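Local coordinates for protein geranylgeranyl pyrophosphate synthetase (Pyrococcus horikoshii, PDB 1WY0) that probably synthesises geranylgeranyl pyrophosphate, a twenty-carbon isoprenoid precursor, by condensing isopentenyl pyrophosphate with a shorter allylic pyrophosphate, at residues V210-Q215 against K308-K313; K243-A248 against D301-I306; A72-L77 against E123-A128. All blocks are in the same frame, centred on the assembly; numbering follows the deposited sequence.

Interaction 1 (V210-Q215 against K308-K313)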
loop_
_atom_site.group_PDB
_atom_site.type_symbol
_atom_site.label_atom_id
_atom_site.label_comp_id
_atom_site.label_asym_id
_atom_site.label_seq_id
_atom_site.Cartn_x
_atom_site.Cartn_y
_atom_site.Cartn_z
ATOM N N VAL A 210 16.316 4.393 -19.117
ATOM C CA VAL A 210 16.722 5.573 -18.376
ATOM C C VAL A 210 16.587 5.297 -16.880
ATOM O O VAL A 210 17.491 5.598 -16.102
ATOM C CB VAL A 210 15.863 6.795 -18.771
ATOM C CG1 VAL A 210 16.074 7.934 -17.785
ATOM C CG2 VAL A 210 16.246 7.251 -20.157
ATOM N N GLY A 211 15.462 4.707 -16.490
ATOM C CA GLY A 211 15.240 4.387 -15.091
ATOM C C GLY A 211 16.372 3.560 -14.510
ATOM O O GLY A 211 16.849 3.830 -13.405
ATOM N N ILE A 212 16.825 2.559 -15.256
ATOM C CA ILE A 212 17.902 1.703 -14.782
ATOM C C ILE A 212 19.256 2.412 -14.773
ATOM O O ILE A 212 19.974 2.362 -13.774
ATOM C CB ILE A 212 17.974 0.400 -15.621
ATOM C CG1 ILE A 212 16.800 -0.508 -15.243
ATOM C CG2 ILE A 212 19.287 -0.321 -15.386
ATOM C CD1 ILE A 212 16.730 -1.816 -16.020
ATOM N N ALA A 213 19.592 3.088 -15.865
ATOM C CA ALA A 213 20.872 3.789 -15.965
ATOM C C ALA A 213 21.049 4.884 -14.913
ATOM O O ALA A 213 22.156 5.128 -14.448
ATOM C CB ALA A 213 21.037 4.381 -17.363
ATOM N N PHE A 214 19.962 5.559 -14.560
ATOM C CA PHE A 214 19.874 6.532 -13.482
ATOM C C PHE A 214 20.599 6.034 -12.234
ATOM O O PHE A 214 21.566 6.624 -11.768
ATOM C CB PHE A 214 18.396 6.764 -13.167
ATOM C CG PHE A 214 18.264 7.663 -11.972
ATOM C CD1 PHE A 214 18.801 8.944 -12.014
ATOM C CD2 PHE A 214 17.600 7.219 -10.841
ATOM C CE1 PHE A 214 18.665 9.783 -10.918
ATOM C CE2 PHE A 214 17.466 8.068 -9.746
ATOM C CZ PHE A 214 17.995 9.353 -9.780
ATOM N N GLN A 215 19.998 4.956 -11.745
ATOM C CA GLN A 215 20.459 4.345 -10.511
ATOM C C GLN A 215 21.905 3.865 -10.633
ATOM O O GLN A 215 22.711 4.086 -9.735
ATOM C CB GLN A 215 19.549 3.180 -10.114
ATOM C CG GLN A 215 19.870 2.630 -8.733
ATOM C CD GLN A 215 19.795 3.713 -7.667
ATOM O OE1 GLN A 215 18.741 4.316 -7.460
ATOM N NE2 GLN A 215 20.915 3.978 -7.003
ATOM N N LYS A 308 25.895 4.287 -19.828
ATOM C CA LYS A 308 25.962 5.099 -21.042
ATOM C C LYS A 308 25.317 4.385 -22.226
ATOM O O LYS A 308 24.588 4.997 -23.007
ATOM C CB LYS A 308 27.414 5.456 -21.369
ATOM C CG LYS A 308 27.882 6.755 -20.726
ATOM C CD LYS A 308 29.278 6.620 -20.145
ATOM C CE LYS A 308 30.328 7.156 -21.104
ATOM N NZ LYS A 308 31.682 6.580 -20.831
ATOM N N ASP A 309 25.581 3.090 -22.362
ATOM C CA ASP A 309 24.989 2.340 -23.455
ATOM C C ASP A 309 23.466 2.383 -23.381
ATOM O O ASP A 309 22.797 2.664 -24.375
ATOM C CB ASP A 309 25.470 0.889 -23.437
ATOM C CG ASP A 309 26.937 0.757 -23.797
ATOM O OD1 ASP A 309 27.509 1.728 -24.345
ATOM O OD2 ASP A 309 27.519 -0.323 -23.543
ATOM N N MET A 310 22.914 2.119 -22.204
ATOM C CA MET A 310 21.465 2.137 -22.035
ATOM C C MET A 310 20.898 3.508 -22.392
ATOM O O MET A 310 19.796 3.623 -22.922
ATOM C CB MET A 310 21.110 1.777 -20.593
ATOM C CG MET A 310 21.259 0.301 -20.295
ATOM S SD MET A 310 21.199 -0.055 -18.544
ATOM C CE MET A 310 19.445 -0.066 -18.287
ATOM N N ILE A 311 21.661 4.550 -22.085
ATOM C CA ILE A 311 21.258 5.911 -22.396
ATOM C C ILE A 311 21.241 6.074 -23.917
ATOM O O ILE A 311 20.305 6.634 -24.485
ATOM C CB ILE A 311 22.247 6.929 -21.790
ATOM C CG1 ILE A 311 22.008 7.049 -20.285
ATOM C CG2 ILE A 311 22.094 8.279 -22.464
ATOM C CD1 ILE A 311 20.542 7.087 -19.890
ATOM N N LYS A 312 22.288 5.583 -24.571
ATOM C CA LYS A 312 22.373 5.680 -26.022
ATOM C C LYS A 312 21.229 4.898 -26.649
ATOM O O LYS A 312 20.555 5.385 -27.547
ATOM C CB LYS A 312 23.711 5.129 -26.517
ATOM C CG LYS A 312 24.913 6.009 -26.183
ATOM C CD LYS A 312 24.775 7.423 -26.746
ATOM C CE LYS A 312 26.058 8.226 -26.511
ATOM N NZ LYS A 312 25.983 9.639 -27.000
ATOM N N LYS A 313 21.003 3.683 -26.161
ATOM C CA LYS A 313 19.928 2.861 -26.693
ATOM C C LYS A 313 18.570 3.511 -26.490
ATOM O O LYS A 313 17.711 3.442 -27.363
ATOM C CB LYS A 313 19.927 1.481 -26.036
ATOM C CG LYS A 313 18.618 0.729 -26.232
ATOM C CD LYS A 313 18.549 0.113 -27.628
ATOM C CE LYS A 313 17.210 -0.568 -27.900
ATOM N NZ LYS A 313 16.646 -0.206 -29.233
#

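Interaction 2 (K243-A248 against D301-I306)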
loop_
_atom_site.group_PDB
_atom_site.type_symbol
_atom_site.label_atom_id
_atom_site.label_comp_id
_atom_site.label_asym_id
_atom_site.label_seq_id
_atom_site.Cartn_x
_atom_site.Cartn_y
_atom_site.Cartn_z
ATOM N N LYS A 243 24.234 -3.619 -2.698
ATOM C CA LYS A 243 24.419 -4.411 -3.909
ATOM C C LYS A 243 24.157 -3.564 -5.146
ATOM O O LYS A 243 23.014 -3.259 -5.477
ATOM C CB LYS A 243 23.476 -5.617 -3.922
ATOM C CG LYS A 243 24.051 -6.879 -3.306
ATOM C CD LYS A 243 24.151 -6.782 -1.801
ATOM C CE LYS A 243 24.749 -8.045 -1.222
ATOM N NZ LYS A 243 24.718 -8.018 0.256
ATOM N N THR A 244 25.230 -3.171 -5.817
ATOM C CA THR A 244 25.131 -2.366 -7.027
ATOM C C THR A 244 25.681 -3.193 -8.189
ATOM O O THR A 244 26.167 -4.301 -7.984
ATOM C CB THR A 244 25.970 -1.093 -6.899
ATOM O OG1 THR A 244 27.356 -1.424 -7.061
ATOM C CG2 THR A 244 25.765 -0.457 -5.525
ATOM N N LEU A 245 25.607 -2.656 -9.403
ATOM C CA LEU A 245 26.128 -3.365 -10.572
ATOM C C LEU A 245 27.645 -3.442 -10.504
ATOM O O LEU A 245 28.248 -4.367 -11.041
ATOM C CB LEU A 245 25.718 -2.650 -11.860
ATOM C CG LEU A 245 26.342 -3.210 -13.139
ATOM C CD1 LEU A 245 26.150 -4.718 -13.212
ATOM C CD2 LEU A 245 25.713 -2.521 -14.338
ATOM N N ILE A 246 28.253 -2.456 -9.847
ATOM C CA ILE A 246 29.699 -2.401 -9.690
ATOM C C ILE A 246 30.186 -3.556 -8.819
ATOM O O ILE A 246 31.163 -4.235 -9.140
ATOM C CB ILE A 246 30.120 -1.067 -9.042
ATOM C CG1 ILE A 246 29.612 0.096 -9.895
ATOM C CG2 ILE A 246 31.637 -1.006 -8.893
ATOM C CD1 ILE A 246 29.627 1.439 -9.196
ATOM N N VAL A 247 29.494 -3.778 -7.710
ATOM C CA VAL A 247 29.844 -4.844 -6.786
ATOM C C VAL A 247 29.556 -6.214 -7.416
ATOM O O VAL A 247 30.281 -7.181 -7.172
ATOM C CB VAL A 247 29.050 -4.677 -5.475
ATOM C CG1 VAL A 247 29.195 -5.889 -4.611
ATOM C CG2 VAL A 247 29.552 -3.464 -4.731
ATOM N N ALA A 248 28.499 -6.303 -8.225
ATOM C CA ALA A 248 28.171 -7.567 -8.879
ATOM C C ALA A 248 29.269 -7.916 -9.889
ATOM O O ALA A 248 29.693 -9.068 -9.980
ATOM C CB ALA A 248 26.822 -7.476 -9.581
ATOM N N ASP A 301 34.293 1.307 -14.052
ATOM C CA ASP A 301 34.234 1.668 -15.468
ATOM C C ASP A 301 33.174 0.813 -16.182
ATOM O O ASP A 301 32.400 1.307 -17.002
ATOM C CB ASP A 301 35.617 1.444 -16.098
ATOM C CG ASP A 301 35.968 2.493 -17.131
ATOM O OD1 ASP A 301 35.457 2.415 -18.277
ATOM O OD2 ASP A 301 36.761 3.403 -16.794
ATOM N N TYR A 302 33.146 -0.474 -15.860
ATOM C CA TYR A 302 32.177 -1.387 -16.452
ATOM C C TYR A 302 30.756 -0.851 -16.303
ATOM O O TYR A 302 30.037 -0.709 -17.290
ATOM C CB TYR A 302 32.260 -2.757 -15.780
ATOM C CG TYR A 302 31.108 -3.679 -16.126
ATOM C CD1 TYR A 302 31.107 -4.422 -17.309
ATOM C CD2 TYR A 302 30.008 -3.795 -15.273
ATOM C CE1 TYR A 302 30.030 -5.256 -17.633
ATOM C CE2 TYR A 302 28.935 -4.617 -15.581
ATOM C CZ TYR A 302 28.949 -5.344 -16.763
ATOM O OH TYR A 302 27.869 -6.126 -17.083
ATOM N N ALA A 303 30.358 -0.566 -15.063
ATOM C CA ALA A 303 29.019 -0.054 -14.775
ATOM C C ALA A 303 28.763 1.288 -15.461
ATOM O O ALA A 303 27.647 1.562 -15.921
ATOM C CB ALA A 303 28.824 0.077 -13.265
ATOM N N ALA A 304 29.794 2.126 -15.530
ATOM C CA ALA A 304 29.661 3.428 -16.184
ATOM C C ALA A 304 29.278 3.241 -17.656
ATOM O O ALA A 304 28.408 3.942 -18.183
ATOM C CB ALA A 304 30.970 4.206 -16.073
ATOM N N GLU A 305 29.930 2.282 -18.308
ATOM C CA GLU A 305 29.675 1.998 -19.718
ATOM C C GLU A 305 28.282 1.442 -19.933
ATOM O O GLU A 305 27.592 1.829 -20.875
ATOM C CB GLU A 305 30.709 1.004 -20.258
ATOM C CG GLU A 305 32.088 1.601 -20.421
ATOM C CD GLU A 305 32.060 3.118 -20.474
ATOM O OE1 GLU A 305 31.411 3.676 -21.385
ATOM O OE2 GLU A 305 32.683 3.752 -19.594
ATOM N N ILE A 306 27.871 0.525 -19.067
ATOM C CA ILE A 306 26.543 -0.051 -19.182
ATOM C C ILE A 306 25.507 1.060 -19.128
ATOM O O ILE A 306 24.571 1.094 -19.927
ATOM C CB ILE A 306 26.268 -1.046 -18.046
ATOM C CG1 ILE A 306 27.069 -2.321 -18.287
ATOM C CG2 ILE A 306 24.788 -1.347 -17.955
ATOM C CD1 ILE A 306 26.922 -2.873 -19.702
#

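Interaction 3 (A72-L77 against E123-A128)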
loop_
_atom_site.group_PDB
_atom_site.type_symbol
_atom_site.label_atom_id
_atom_site.label_comp_id
_atom_site.label_asym_id
_atom_site.label_seq_id
_atom_site.Cartn_x
_atom_site.Cartn_y
_atom_site.Cartn_z
ATOM N N ALA A 72 -0.058 11.448 -14.044
ATOM C CA ALA A 72 1.335 11.760 -13.744
ATOM C C ALA A 72 1.435 11.914 -12.230
ATOM O O ALA A 72 2.425 11.523 -11.619
ATOM C CB ALA A 72 1.751 13.050 -14.424
ATOM N N VAL A 73 0.400 12.491 -11.635
ATOM C CA VAL A 73 0.369 12.673 -10.194
ATOM C C VAL A 73 0.373 11.307 -9.515
ATOM O O VAL A 73 1.049 11.106 -8.513
ATOM C CB VAL A 73 -0.883 13.471 -9.765
ATOM C CG1 VAL A 73 -1.066 13.407 -8.249
ATOM C CG2 VAL A 73 -0.739 14.924 -10.205
ATOM N N ALA A 74 -0.380 10.370 -10.083
ATOM C CA ALA A 74 -0.479 9.016 -9.556
ATOM C C ALA A 74 0.915 8.430 -9.422
ATOM O O ALA A 74 1.307 7.900 -8.377
ATOM C CB ALA A 74 -1.318 8.159 -10.500
ATOM N N ILE A 75 1.668 8.535 -10.501
ATOM C CA ILE A 75 3.017 8.021 -10.524
ATOM C C ILE A 75 3.932 8.685 -9.494
ATOM O O ILE A 75 4.758 8.010 -8.882
ATOM C CB ILE A 75 3.606 8.141 -11.942
ATOM C CG1 ILE A 75 2.884 7.141 -12.855
ATOM C CG2 ILE A 75 5.117 7.887 -11.923
ATOM C CD1 ILE A 75 3.568 6.896 -14.198
ATOM N N GLU A 76 3.790 9.991 -9.280
ATOM C CA GLU A 76 4.648 10.652 -8.295
ATOM C C GLU A 76 4.237 10.236 -6.892
ATOM O O GLU A 76 5.064 10.185 -5.989
ATOM C CB GLU A 76 4.581 12.175 -8.418
ATOM C CG GLU A 76 5.508 12.935 -7.450
ATOM C CD GLU A 76 6.998 12.649 -7.655
ATOM O OE1 GLU A 76 7.358 11.852 -8.540
ATOM O OE2 GLU A 76 7.830 13.230 -6.914
ATOM N N LEU A 77 2.956 9.958 -6.704
ATOM C CA LEU A 77 2.463 9.523 -5.403
ATOM C C LEU A 77 2.992 8.112 -5.135
ATOM O O LEU A 77 3.391 7.784 -4.021
ATOM C CB LEU A 77 0.929 9.536 -5.378
ATOM C CG LEU A 77 0.349 10.952 -5.338
ATOM C CD1 LEU A 77 -1.184 10.919 -5.344
ATOM C CD2 LEU A 77 0.876 11.659 -4.086
ATOM N N GLU A 123 -6.507 7.185 -6.395
ATOM C CA GLU A 123 -7.590 8.124 -6.445
ATOM C C GLU A 123 -7.282 9.153 -7.497
ATOM O O GLU A 123 -8.164 9.662 -8.176
ATOM C CB GLU A 123 -7.716 8.807 -5.096
ATOM C CG GLU A 123 -9.020 9.589 -4.995
ATOM C CD GLU A 123 -8.905 10.640 -3.918
ATOM O OE1 GLU A 123 -8.347 10.350 -2.873
ATOM O OE2 GLU A 123 -9.409 11.741 -4.122
ATOM N N ALA A 124 -5.994 9.407 -7.723
ATOM C CA ALA A 124 -5.549 10.299 -8.794
ATOM C C ALA A 124 -5.843 9.664 -10.151
ATOM O O ALA A 124 -6.248 10.345 -11.084
ATOM C CB ALA A 124 -4.053 10.575 -8.667
ATOM N N VAL A 125 -5.625 8.359 -10.256
ATOM C CA VAL A 125 -5.891 7.647 -11.499
ATOM C C VAL A 125 -7.371 7.743 -11.853
ATOM O O VAL A 125 -7.726 7.920 -13.014
ATOM C CB VAL A 125 -5.520 6.157 -11.384
ATOM C CG1 VAL A 125 -5.998 5.403 -12.614
ATOM C CG2 VAL A 125 -4.019 6.009 -11.238
ATOM N N ALA A 126 -8.231 7.616 -10.847
ATOM C CA ALA A 126 -9.665 7.680 -11.060
ATOM C C ALA A 126 -10.108 9.062 -11.551
ATOM O O ALA A 126 -10.923 9.155 -12.464
ATOM C CB ALA A 126 -10.396 7.311 -9.772
ATOM N N ARG A 127 -9.572 10.126 -10.953
ATOM C CA ARG A 127 -9.920 11.494 -11.351
ATOM C C ARG A 127 -9.490 11.874 -12.770
ATOM O O ARG A 127 -9.855 12.938 -13.261
ATOM C CB ARG A 127 -9.311 12.515 -10.384
ATOM C CG ARG A 127 -9.879 12.490 -8.984
ATOM C CD ARG A 127 -9.383 13.687 -8.203
ATOM N NE ARG A 127 -9.899 13.720 -6.841
ATOM C CZ ARG A 127 -9.679 14.715 -5.990
ATOM N NH1 ARG A 127 -8.955 15.761 -6.364
ATOM N NH2 ARG A 127 -10.169 14.658 -4.759
ATOM N N ALA A 128 -8.711 11.023 -13.429
ATOM C CA ALA A 128 -8.253 11.327 -14.782
ATOM C C ALA A 128 -9.429 11.562 -15.728
ATOM O O ALA A 128 -10.501 10.975 -15.562
ATOM C CB ALA A 128 -7.382 10.190 -15.309
#

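Interaction 1 (V210-Q215 against K308-K313)
M310 places its CE only 2.9 Å from CG2 of I212, nearer than two carbons can sit, so the exact position of this methyl is doubtful. The sulphur is the safer guide: M310 SD lies 3.7 Å from I212 CG2, and the two side chains cross at about a right angle. As modelled, chi3 of 82° turns CE toward I212, a placement as doubtful as the short distance. An alanine in place of I212 would probably leave the thioether without the branch it rests against, free to turn. The axes of 210-215 and 308-313 run nearly antiparallel, at 155°, and approach to 8.7 Å, which fits neighbouring rods in the all-helical isoprenoid synthase fold. Between these rods the methyl of A213 points at the partner helix, with M310 CB 4.1 Å from A213 CB. I311 reaches the same methyl by its tip: chi2 of -42° swings CD1 inward, and I311 CD1 stops 3.7 Å from A213 CB. V210 grazes that tip more loosely, CG2 to I311 CD1 at 4.3 Å. Beyond this helix pair, V210 packs on F182 and I212 on M171 and S175 of helix 167-193.

Interaction 2 (K243-A248 against D301-I306)
L245 and A303 carry most of the apolar contact between the first turn of helix 245-253 and helix 299-315. The methyl of A303 faces two side chains at once. I246 CG1 presses on it tightly, at 3.5 Å from A303 CB, while L245 CG lies 4.1 Å from the same carbon. L245 has CG anti to its backbone N (chi1 173°), a torsion that brings the branch point toward the opposing helix, and its two methyls then part company. L245 CD2 meets I306, lying 3.9 Å from I306 CG2, and CD1 turns to Y302.

The aromatic contact is made at an edge. L245 CD1 approaches Y302 CE2 at 3.7 Å, close to the ring plane, and the two side chains cross at about a right angle. One face of this ring is covered from its own helix by I306 CG1, 3.9 Å above the plane and offset toward the rim. Outside the two segments, Y302 also stacks with the ring of H249.

The polar bonds do not cross between the segments. T244 is the N-cap of helix 245-253: its OG1 accepts from V247 N at 3.2 Å, with an N-H...O angle of 164°, and from I246 N in a weak bond. The junction therefore depends on the fit of buried carbon surfaces, whereas the cap gives V247 N a well-aligned acceptor and I246 N a weak one, and probably steadies the start of the helix that presents L245 and I246.

Interaction 3 (A72-L77 against E123-A128)
Helix 69-90, which in this family of prenyltransferases ends in the first aspartate-rich motif, is met by the last part of helix 107-126 where A74 faces A124. Both residues are small and their CB atoms point at each other's segment, so the backbones come close: the CA atoms of A74 and A124 are 5.3 Å apart.

The methyl of A124 is the centre of the contact. Its CB lies 3.9 Å from the backbone N of A74 and 4.1 Å from A74 CB, resting on the main chain as much as on a side chain. V73, the residue before A74, adds its CG1 4.1 Å from A124 CB. One turn after V73, L77 CD1 touches the same methyl more loosely, 4.4 Å from A124 CB. The second close pairing belongs to V125. Its CG1 is anti to the backbone N (chi1 172°) and CG2 sits beside that N, from where CG2 reaches A74 CB at 3.5 Å.

No hydrogen bond or salt bridge crosses between the segments. The charges lie off the contact: R127 NH2 bonds E123 OE2 within its own segment at 3.1 Å, and R127 has a further salt bridge to E24. Helix 3-25 covers part of the joint, its L25 touching both L77 and A124. E123 and A126 also pack against the second subunit, on V143 and L139 of that neighbouring chain.

Such a seam, with one alanine methyl set against the facing backbone and a valine branch against the other, is typical of close helix-helix packing through small residues, here within the all-helical isoprenoid synthase fold.

Overall arrangement
All three contacts are buried and none has a hydrogen bond between its segments. Interactions 1 and 2 share helix 299-315 and have centres 12 Å apart: its 301-306 part meets the start of helix 245-253 and its 308-313 part packs along helix 197-224, which A303 also touches through I216. Interaction 3 joins a separate helix pair, its centre 34 Å from that of interaction 2 and on the opposite side of the chain's centre. Chemistry differs with place. Interaction 1, nearest the chain's centre, uses a thioether and aliphatic branches; interaction 2 adds an aromatic edge beside a capped helix start; interaction 3 relies on small residues, next to the second subunit.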